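Local structure of glycoprotein (Chandipura virus, 5MDM) at residues E38-S43 / T186-Y191; A62-T67 / H80-I85; G74-T79 / P110-G115; S210-A215 / F230-W235. The protein probably attaches the virus to host receptors and, after endocytosis, fuses the viral and endosomal membranes when acidic pH changes its conformation. All coordinates share one frame; numbering follows the deposited sequence.

Contact 1 of 4, residues E38-S43 / T186-Y191. With SO4 (sulfate ion), chain G.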
# COMPACT_ATOMS: atom_id res chain seq x y z
N GLU A 38 0.89 36.74 -8.60
CA GLU A 38 1.36 35.40 -8.92
C GLU A 38 2.25 35.38 -10.16
O GLU A 38 2.05 36.14 -11.10
CB GLU A 38 0.19 34.44 -9.11
CG GLU A 38 -0.44 33.98 -7.82
CD GLU A 38 -1.53 32.95 -8.05
OE1 GLU A 38 -2.10 32.45 -7.06
OE2 GLU A 38 -1.82 32.64 -9.23
N GLU A 39 3.25 34.51 -10.14
CA GLU A 39 4.14 34.30 -11.27
C GLU A 39 4.52 32.83 -11.31
O GLU A 39 4.82 32.22 -10.28
CB GLU A 39 5.40 35.14 -11.14
CG GLU A 39 5.22 36.62 -11.44
CD GLU A 39 6.52 37.40 -11.28
OE1 GLU A 39 7.57 36.90 -11.73
OE2 GLU A 39 6.48 38.49 -10.69
N SER A 40 4.52 32.26 -12.51
CA SER A 40 4.82 30.85 -12.67
C SER A 40 6.11 30.62 -13.45
O SER A 40 6.51 31.45 -14.27
CB SER A 40 3.67 30.14 -13.38
OG SER A 40 2.45 30.33 -12.69
N PHE A 41 6.76 29.50 -13.18
CA PHE A 41 7.94 29.10 -13.94
C PHE A 41 7.90 27.61 -14.26
O PHE A 41 7.36 26.81 -13.49
CB PHE A 41 9.22 29.48 -13.19
CG PHE A 41 9.36 28.82 -11.85
CD1 PHE A 41 10.09 27.64 -11.71
CD2 PHE A 41 8.78 29.38 -10.72
CE1 PHE A 41 10.23 27.03 -10.47
CE2 PHE A 41 8.91 28.77 -9.47
CZ PHE A 41 9.64 27.60 -9.34
N LEU A 42 8.45 27.24 -15.42
CA LEU A 42 8.51 25.83 -15.81
C LEU A 42 9.45 25.09 -14.89
O LEU A 42 10.56 25.54 -14.61
CB LEU A 42 8.98 25.69 -17.24
CG LEU A 42 9.09 24.26 -17.78
CD1 LEU A 42 7.76 23.54 -17.71
CD2 LEU A 42 9.56 24.32 -19.21
N SER A 43 9.01 23.94 -14.40
CA SER A 43 9.81 23.19 -13.45
C SER A 43 9.76 21.69 -13.70
O SER A 43 9.19 21.21 -14.68
CB SER A 43 9.38 23.52 -12.01
OG SER A 43 10.13 22.78 -11.06
N THR A 186 4.33 23.12 -13.92
CA THR A 186 4.28 24.56 -13.71
C THR A 186 4.23 24.81 -12.22
O THR A 186 3.33 24.33 -11.52
CB THR A 186 3.06 25.20 -14.39
OG1 THR A 186 3.18 25.07 -15.81
CG2 THR A 186 2.97 26.66 -14.04
N VAL A 187 5.22 25.53 -11.72
CA VAL A 187 5.23 25.95 -10.33
C VAL A 187 4.90 27.43 -10.28
O VAL A 187 5.46 28.22 -11.03
CB VAL A 187 6.59 25.69 -9.65
CG1 VAL A 187 6.61 26.29 -8.26
CG2 VAL A 187 6.85 24.20 -9.59
N THR A 188 3.96 27.80 -9.41
CA THR A 188 3.51 29.17 -9.31
C THR A 188 3.95 29.80 -8.00
O THR A 188 3.83 29.20 -6.93
CB THR A 188 1.98 29.25 -9.38
OG1 THR A 188 1.54 28.73 -10.63
CG2 THR A 188 1.53 30.69 -9.23
N VAL A 189 4.48 31.02 -8.10
CA VAL A 189 4.95 31.77 -6.95
C VAL A 189 3.93 32.85 -6.61
O VAL A 189 3.56 33.64 -7.46
CB VAL A 189 6.30 32.45 -7.25
CG1 VAL A 189 6.73 33.31 -6.09
CG2 VAL A 189 7.36 31.41 -7.56
N ALA A 190 3.49 32.88 -5.36
CA ALA A 190 2.60 33.94 -4.89
C ALA A 190 3.32 34.81 -3.85
O ALA A 190 3.94 34.31 -2.92
CB ALA A 190 1.33 33.36 -4.30
N TYR A 191 3.23 36.12 -4.02
CA TYR A 191 3.94 37.03 -3.14
C TYR A 191 3.24 38.37 -3.04
O TYR A 191 2.44 38.73 -3.90
CB TYR A 191 5.37 37.23 -3.64
CG TYR A 191 5.47 37.84 -5.02
CD1 TYR A 191 5.59 39.21 -5.19
CD2 TYR A 191 5.46 37.04 -6.15
CE1 TYR A 191 5.69 39.76 -6.45
CE2 TYR A 191 5.56 37.58 -7.41
CZ TYR A 191 5.68 38.94 -7.56
OH TYR A 191 5.78 39.48 -8.81
S SO4 G . 0.83 21.77 -15.19
O1 SO4 G . 2.22 21.47 -14.87
O2 SO4 G . 0.08 22.06 -13.98
O3 SO4 G . 0.75 22.95 -16.05
O4 SO4 G . 0.26 20.62 -15.87

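Contact 2 of 4, residues A62-T67 / H80-I85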
# COMPACT_ATOMS: atom_id res chain seq x y z
N ALA A 62 39.70 -11.52 -19.88
CA ALA A 62 40.75 -12.48 -19.57
C ALA A 62 41.27 -13.16 -20.83
O ALA A 62 40.49 -13.66 -21.63
CB ALA A 62 40.26 -13.52 -18.58
N LYS A 63 42.58 -13.16 -21.00
CA LYS A 63 43.20 -13.88 -22.11
C LYS A 63 43.27 -15.37 -21.81
O LYS A 63 43.80 -15.78 -20.78
CB LYS A 63 44.60 -13.31 -22.41
CG LYS A 63 44.56 -11.96 -23.11
CD LYS A 63 45.95 -11.41 -23.40
CE LYS A 63 46.66 -11.00 -22.12
NZ LYS A 63 47.96 -10.33 -22.41
N TRP A 64 42.70 -16.18 -22.69
CA TRP A 64 42.83 -17.63 -22.58
C TRP A 64 44.01 -18.07 -23.44
O TRP A 64 44.00 -17.91 -24.66
CB TRP A 64 41.54 -18.33 -23.03
CG TRP A 64 40.35 -18.07 -22.14
CD1 TRP A 64 40.06 -16.92 -21.47
CD2 TRP A 64 39.31 -19.00 -21.82
NE1 TRP A 64 38.90 -17.07 -20.76
CE2 TRP A 64 38.41 -18.34 -20.96
CE3 TRP A 64 39.04 -20.32 -22.18
CZ2 TRP A 64 37.27 -18.95 -20.45
CZ3 TRP A 64 37.90 -20.93 -21.68
CH2 TRP A 64 37.04 -20.24 -20.82
N VAL A 65 45.03 -18.60 -22.78
CA VAL A 65 46.30 -18.90 -23.43
C VAL A 65 46.58 -20.39 -23.57
O VAL A 65 46.66 -21.12 -22.57
CB VAL A 65 47.47 -18.24 -22.68
CG1 VAL A 65 48.80 -18.63 -23.31
CG2 VAL A 65 47.31 -16.73 -22.65
N THR A 66 46.71 -20.84 -24.81
CA THR A 66 47.17 -22.19 -25.12
C THR A 66 48.65 -22.15 -25.43
O THR A 66 49.07 -21.53 -26.41
CB THR A 66 46.42 -22.78 -26.32
OG1 THR A 66 45.03 -22.91 -26.02
CG2 THR A 66 46.98 -24.15 -26.67
N THR A 67 49.45 -22.80 -24.59
CA THR A 67 50.90 -22.76 -24.73
C THR A 67 51.46 -24.10 -25.20
O THR A 67 51.18 -25.14 -24.61
CB THR A 67 51.58 -22.36 -23.41
OG1 THR A 67 51.03 -21.14 -22.92
CG2 THR A 67 53.08 -22.19 -23.61
N HIS A 80 47.34 -25.04 -20.61
CA HIS A 80 46.25 -24.08 -20.78
C HIS A 80 46.14 -23.18 -19.56
O HIS A 80 45.97 -23.65 -18.44
CB HIS A 80 44.93 -24.82 -21.02
CG HIS A 80 44.81 -25.42 -22.38
ND1 HIS A 80 44.07 -26.56 -22.63
CD2 HIS A 80 45.32 -25.04 -23.58
CE1 HIS A 80 44.14 -26.85 -23.91
NE2 HIS A 80 44.89 -25.95 -24.51
N SER A 81 46.24 -21.87 -19.78
CA SER A 81 46.14 -20.91 -18.69
C SER A 81 45.12 -19.82 -19.00
O SER A 81 44.68 -19.68 -20.14
CB SER A 81 47.50 -20.27 -18.41
OG SER A 81 47.94 -19.50 -19.51
N ILE A 82 44.74 -19.06 -17.98
CA ILE A 82 43.86 -17.90 -18.16
C ILE A 82 44.40 -16.71 -17.37
O ILE A 82 44.62 -16.81 -16.17
CB ILE A 82 42.42 -18.19 -17.72
CG1 ILE A 82 41.80 -19.31 -18.57
CG2 ILE A 82 41.58 -16.93 -17.83
CD1 ILE A 82 40.32 -19.51 -18.34
N HIS A 83 44.61 -15.59 -18.06
CA HIS A 83 45.16 -14.40 -17.43
C HIS A 83 44.15 -13.27 -17.40
O HIS A 83 43.83 -12.68 -18.43
CB HIS A 83 46.42 -13.94 -18.18
CG HIS A 83 47.47 -15.00 -18.31
ND1 HIS A 83 47.56 -16.06 -17.44
CD2 HIS A 83 48.47 -15.16 -19.21
CE1 HIS A 83 48.58 -16.83 -17.79
NE2 HIS A 83 49.14 -16.31 -18.86
N ASN A 84 43.64 -12.96 -16.21
CA ASN A 84 42.73 -11.84 -16.04
C ASN A 84 43.42 -10.52 -16.37
O ASN A 84 44.49 -10.23 -15.85
CB ASN A 84 42.18 -11.80 -14.62
CG ASN A 84 41.22 -12.93 -14.33
OD1 ASN A 84 40.59 -13.48 -15.24
ND2 ASN A 84 41.08 -13.28 -13.06
N ILE A 85 42.81 -9.73 -17.24
CA ILE A 85 43.32 -8.40 -17.56
C ILE A 85 42.21 -7.37 -17.52
O ILE A 85 41.03 -7.71 -17.60
CB ILE A 85 44.00 -8.35 -18.95
CG1 ILE A 85 42.97 -8.62 -20.06
CG2 ILE A 85 45.15 -9.33 -19.03
CD1 ILE A 85 43.52 -8.43 -21.45

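Contact 3 of 4, residues G74-T79 / P110-G115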
# COMPACT_ATOMS: atom_id res chain seq x y z
N GLY A 74 61.03 -35.21 -26.89
CA GLY A 74 59.92 -35.58 -26.04
C GLY A 74 58.58 -35.27 -26.65
O GLY A 74 58.50 -34.73 -27.76
N PRO A 75 57.50 -35.60 -25.93
CA PRO A 75 56.12 -35.37 -26.39
C PRO A 75 55.81 -33.89 -26.58
O PRO A 75 56.62 -33.03 -26.23
CB PRO A 75 55.28 -35.94 -25.25
CG PRO A 75 56.17 -36.91 -24.54
CD PRO A 75 57.54 -36.30 -24.64
N LYS A 76 54.63 -33.60 -27.13
CA LYS A 76 54.17 -32.22 -27.26
C LYS A 76 53.48 -31.79 -25.97
O LYS A 76 52.35 -32.19 -25.70
CB LYS A 76 53.20 -32.09 -28.43
CG LYS A 76 53.81 -32.39 -29.79
CD LYS A 76 52.76 -32.36 -30.89
CE LYS A 76 52.01 -31.04 -30.89
NZ LYS A 76 50.96 -31.00 -31.94
N TYR A 77 54.17 -30.97 -25.18
CA TYR A 77 53.62 -30.52 -23.91
C TYR A 77 52.78 -29.25 -24.08
O TYR A 77 53.31 -28.16 -24.28
CB TYR A 77 54.73 -30.28 -22.89
CG TYR A 77 54.23 -30.02 -21.48
CD1 TYR A 77 53.36 -30.90 -20.86
CD2 TYR A 77 54.64 -28.89 -20.78
CE1 TYR A 77 52.89 -30.67 -19.58
CE2 TYR A 77 54.19 -28.65 -19.49
CZ TYR A 77 53.31 -29.54 -18.90
OH TYR A 77 52.86 -29.30 -17.62
N ILE A 78 51.46 -29.42 -24.01
CA ILE A 78 50.53 -28.30 -24.15
C ILE A 78 49.92 -27.94 -22.80
O ILE A 78 49.38 -28.81 -22.11
CB ILE A 78 49.39 -28.63 -25.13
CG1 ILE A 78 49.94 -29.18 -26.44
CG2 ILE A 78 48.53 -27.39 -25.38
CD1 ILE A 78 50.76 -28.20 -27.23
N THR A 79 50.01 -26.67 -22.43
CA THR A 79 49.37 -26.20 -21.20
C THR A 79 48.29 -25.18 -21.52
O THR A 79 48.31 -24.55 -22.58
CB THR A 79 50.38 -25.58 -20.22
OG1 THR A 79 51.11 -24.53 -20.87
CG2 THR A 79 51.36 -26.63 -19.73
N PRO A 110 42.32 -21.30 -27.38
CA PRO A 110 42.84 -21.24 -28.75
C PRO A 110 43.44 -22.58 -29.19
O PRO A 110 43.94 -23.33 -28.35
CB PRO A 110 43.94 -20.18 -28.67
CG PRO A 110 43.64 -19.41 -27.43
CD PRO A 110 43.05 -20.39 -26.48
N PRO A 111 43.41 -22.86 -30.50
CA PRO A 111 44.03 -24.07 -31.03
C PRO A 111 45.53 -24.06 -30.80
O PRO A 111 46.13 -22.98 -30.73
CB PRO A 111 43.72 -24.00 -32.53
CG PRO A 111 43.47 -22.55 -32.80
CD PRO A 111 42.81 -22.03 -31.56
N GLU A 112 46.12 -25.24 -30.66
CA GLU A 112 47.55 -25.35 -30.38
C GLU A 112 48.39 -24.76 -31.50
O GLU A 112 48.19 -25.07 -32.68
CB GLU A 112 47.93 -26.82 -30.16
CG GLU A 112 47.12 -27.51 -29.08
CD GLU A 112 47.43 -28.99 -28.98
OE1 GLU A 112 46.73 -29.69 -28.22
OE2 GLU A 112 48.37 -29.45 -29.67
N SER A 113 49.33 -23.90 -31.13
CA SER A 113 50.26 -23.32 -32.09
C SER A 113 51.68 -23.76 -31.75
O SER A 113 52.37 -23.12 -30.96
CB SER A 113 50.16 -21.79 -32.08
OG SER A 113 50.96 -21.22 -33.10
N CYS A 114 52.12 -24.86 -32.36
CA CYS A 114 53.39 -25.49 -32.00
C CYS A 114 54.53 -25.17 -32.95
O CYS A 114 54.32 -24.94 -34.14
CB CYS A 114 53.22 -27.00 -31.88
SG CYS A 114 52.23 -27.53 -30.47
N GLY A 115 55.74 -25.16 -32.40
CA GLY A 115 56.95 -24.98 -33.19
C GLY A 115 57.98 -26.00 -32.75
O GLY A 115 57.65 -27.14 -32.44

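Contact 4 of 4, residues S210-A215 / F230-W235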
# COMPACT_ATOMS: atom_id res chain seq x y z
N SER A 210 0.50 21.88 -2.40
CA SER A 210 -0.51 22.79 -1.86
C SER A 210 0.11 23.77 -0.89
O SER A 210 0.63 23.38 0.15
CB SER A 210 -1.61 22.00 -1.15
OG SER A 210 -2.42 22.85 -0.37
N HIS A 211 0.02 25.06 -1.24
CA HIS A 211 0.43 26.17 -0.38
C HIS A 211 1.70 25.88 0.40
O HIS A 211 1.65 25.60 1.60
CB HIS A 211 -0.72 26.57 0.56
CG HIS A 211 -0.46 27.84 1.32
ND1 HIS A 211 -0.85 29.08 0.85
CD2 HIS A 211 0.17 28.07 2.50
CE1 HIS A 211 -0.49 30.01 1.72
NE2 HIS A 211 0.14 29.42 2.72
N MET A 212 2.83 25.93 -0.28
CA MET A 212 4.09 25.51 0.32
C MET A 212 4.91 26.72 0.76
O MET A 212 5.29 27.56 -0.06
CB MET A 212 4.86 24.63 -0.67
CG MET A 212 5.52 23.41 -0.04
SD MET A 212 4.49 22.22 0.85
CE MET A 212 3.41 21.64 -0.45
N GLU A 213 5.18 26.81 2.06
CA GLU A 213 5.81 27.99 2.64
C GLU A 213 7.26 28.19 2.21
O GLU A 213 8.13 27.40 2.56
CB GLU A 213 5.74 27.94 4.17
CG GLU A 213 4.38 28.33 4.73
CD GLU A 213 4.04 29.79 4.46
OE1 GLU A 213 4.96 30.58 4.15
OE2 GLU A 213 2.84 30.14 4.55
N GLY A 214 7.51 29.25 1.45
CA GLY A 214 8.86 29.56 1.01
C GLY A 214 9.80 29.85 2.16
O GLY A 214 11.01 29.66 2.07
N ALA A 215 9.23 30.31 3.27
CA ALA A 215 9.99 30.61 4.47
C ALA A 215 10.62 29.36 5.07
O ALA A 215 11.63 29.43 5.75
CB ALA A 215 9.09 31.29 5.48
N PHE A 230 10.83 21.85 -0.64
CA PHE A 230 9.70 22.37 0.11
C PHE A 230 9.69 21.81 1.53
O PHE A 230 10.30 20.78 1.81
CB PHE A 230 8.43 21.93 -0.62
CG PHE A 230 8.23 22.61 -1.93
CD1 PHE A 230 8.70 23.90 -2.13
CD2 PHE A 230 7.57 21.97 -2.97
CE1 PHE A 230 8.51 24.54 -3.35
CE2 PHE A 230 7.39 22.60 -4.19
CZ PHE A 230 7.86 23.89 -4.38
N PRO A 231 8.98 22.50 2.45
CA PRO A 231 8.87 22.08 3.85
C PRO A 231 8.39 20.63 4.00
O PRO A 231 8.66 20.02 5.03
CB PRO A 231 7.82 23.03 4.42
CG PRO A 231 7.92 24.23 3.59
CD PRO A 231 8.31 23.79 2.21
N ASN A 232 7.68 20.10 3.01
CA ASN A 232 7.24 18.72 3.08
C ASN A 232 8.28 17.75 2.52
O ASN A 232 8.02 16.57 2.33
CB ASN A 232 5.89 18.54 2.37
CG ASN A 232 6.00 18.61 0.87
OD1 ASN A 232 6.92 19.21 0.32
ND2 ASN A 232 5.04 17.99 0.18
N GLY A 233 9.47 18.27 2.25
CA GLY A 233 10.57 17.43 1.83
C GLY A 233 10.56 17.09 0.36
O GLY A 233 11.44 16.38 -0.12
N GLU A 234 9.56 17.59 -0.36
CA GLU A 234 9.50 17.40 -1.80
C GLU A 234 10.30 18.48 -2.54
O GLU A 234 10.59 19.54 -1.99
CB GLU A 234 8.05 17.35 -2.27
CG GLU A 234 7.26 16.24 -1.61
CD GLU A 234 5.90 16.05 -2.24
OE1 GLU A 234 5.51 16.88 -3.07
OE2 GLU A 234 5.22 15.06 -1.90
N TRP A 235 10.66 18.20 -3.79
CA TRP A 235 11.63 19.03 -4.48
C TRP A 235 11.16 19.41 -5.89
O TRP A 235 10.64 18.57 -6.63
CB TRP A 235 12.97 18.28 -4.55
CG TRP A 235 14.10 18.99 -5.20
CD1 TRP A 235 15.09 19.70 -4.59
CD2 TRP A 235 14.40 19.03 -6.60
NE1 TRP A 235 15.98 20.19 -5.52
CE2 TRP A 235 15.57 19.79 -6.76
CE3 TRP A 235 13.78 18.50 -7.74
CZ2 TRP A 235 16.14 20.03 -8.01
CZ3 TRP A 235 14.34 18.74 -8.98
CH2 TRP A 235 15.51 19.50 -9.11

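Contact 1 of 4, residues E38-S43 / T186-Y191
Val187 lies over one face of the Phe41 ring, its CB 4.0 Å from the ring centroid and displaced toward the rim, while CG2 of Val189 meets the same ring at its edge, 3.6 Å from CE2. Phe41 and Val187 point the same way, as expected of a directly paired couple in an antiparallel sheet. With chi1 at 61°, Phe41 CG sits between its backbone N and carbonyl carbon. Phe41 CZ touches Val187 CG1 at 3.5 Å. The two strands are antiparallel, their axes 4.3 Å apart at closest approach. Phe41 with Val187 and Glu39 with Val189 are hydrogen-bonded pairs, each joined by two backbone bonds. On the face carrying Glu38, Ser40 and Thr188, the hydroxyls Ser40 OG and Thr188 OG1 form a hydrogen bond of 2.8 Å, beside which Thr186 CG2 packs on Ser40 CB. A sulfate ion, probably from the crystallisation liquor, accepts hydrogen bonds from Thr186 N and Thr186 OG1. Glu38 OE1 makes a salt bridge with Lys205 NZ, and Glu39 OE2 accepts from Gln245 N. Strand 36-49 is outermost within this chain in a four-strand antiparallel sheet; strand 180-192 separates it from strand 202-205, whose Phe204 packs against Val187 and Val189.

Contact 2 of 4, residues A62-T67 / H80-I85
Lys63 and His83 exchange two backbone hydrogen bonds, and Val65 and Ser81 two more, joining the arms of the beta hairpin formed by strands 56-69 and 77-85 in the fusion domain. His83 N to Lys63 O, at 2.8 Å, is close to straight, with 171° at the hydrogen; the reverse bond, Lys63 N to His83 O, is more bent, at 142°. Thr66 and His80 form a non-hydrogen-bonded pair whose side chains lie side by side. Thr66 OG1 lies 3.3 Å from His80 CD2; its hydrogen bond goes to Pro110 O, while Phe109 stacks on the His80 ring. On the other face, Val65 CB touches Ser81 OG at 3.4 Å, and Lys63 crosses Ile85 at about a right angle, its CE 3.8 Å from Ile85 CG2. On the face shared by Ala62, Trp64 and Ile82, CG2 of Ile82 packs on Ala62 CB at 3.7 Å. The indole of Trp64 also comes near Met128, a site of interaction with host Vim, and Asn84 adjoins His60, probably a pH sensor of the pre-fusion state. Ile82 CD1, anti to CA (chi2 -171°), lies over the five-membered ring of Trp64 in a CH-pi contact, 3.6 Å from the centroid and 3.4 Å from CE2.

Contact 3 of 4, residues G74-T79 / P110-G115
Ile78 and Glu112 bury more surface here than any other residues of the two segments, and they meet obliquely, hydrocarbon against carboxylate. Ile78 CG1 abuts Glu112 CD at 3.6 Å, while its CG2 branch reaches back toward Glu112 CG at 4.0 Å. The Glu112 chain is extended, with CD anti to CA at chi2 174°, and the carboxylate lies across the isoleucine. Ile78 CD1 turns to the sulfur of Cys114, 3.6 Å away, and also touches Glu112 OE2. Lys76, just before the strand, reaches the same sulfur: its chain bends at chi3, 55°, and CE rests 3.5 Å from Cys114 SG. The ammonium group then forms a long salt bridge to Glu112, with NZ 3.8 Å from OE2, so the charged pair is loosely matched at a surface position. No hydrogen bond links the two segments; the contact is made entirely by side chains. Cys114 SG is disulfide-bonded to Cys68 on strand 56-69, against which Ile78 also packs. The loop before strand 120-131 is thereby fastened beside the hairpin of strands 56-69 and 77-85. The contact belongs to the elongated beta structure of the fusion domain, as in class III fusion glycoproteins, here with the Cys68-Cys114 disulfide.

Contact 4 of 4, residues S210-A215 / F230-W235
Met212 folds back on itself to meet a beta turn, its chain bent at both chi2 (58°) and chi3 (62°), and so lays successive atoms against three consecutive residues. CB stands over one face of the Phe230 ring, 4.3 Å from the centroid and displaced toward the rim, in a CH-pi contact. CG nestles against the base of the same residue, 3.3 Å from Phe230 CB, and also touches Pro231 CD. The sulfur is placed obliquely to the ring, 5.5 Å from its centroid, in a Met-aromatic contact. The Met212 and Asn232 side chains cross at about a right angle, SD 3.9 Å from OD1 and CE 4.0 Å from ND2. Pro231 makes the other half of the contact: its CG approaches the carbonyl oxygen of Glu213 at 3.3 Å, an oxygen that also accepts a hydrogen bond from Thr217 OG1.

Phe230 to Gly233 form a type I beta turn, closed by Gly233 N bonding to Phe230 O at 2.7 Å. An Asx turn overlaps its end, in which Asn232 OD1 accepts from Glu234 N; the donor lies well above the plane of the side-chain amide. Asn232 ND2 donates in turn to the carbonyl of Ile395, so both ends of the amide are engaged in this buried position. Across the contact, strand 212-213 is one of the two outermost strands within this chain of the four-strand antiparallel sheet, bonded through Met212 to Phe204 of strand 202-205, whose ring also meets that of Phe230 at an inclination. No hydrogen bond joins segments 210-215 and 230-235 directly.

The four contacts fall into two groups far apart in an elongated chain. Contacts 1 and 4 have centres about 13 Å apart and reach the same four-strand sheet, at its two outermost strands within this chain, without touching. Contacts 2 and 3, with centres about 15 Å apart, share strand 77-85 and do touch: Thr67 N lies 2.9 Å from Thr79 O, a probable hydrogen bond. About 63 Å separates the centres of contacts 1 and 2, yet contacts 2 and 3 are nested in the chain loop that contact 1 closes. Contact 2 lies beside His60, probably a pH sensor, and Met128, which interacts with host Vim.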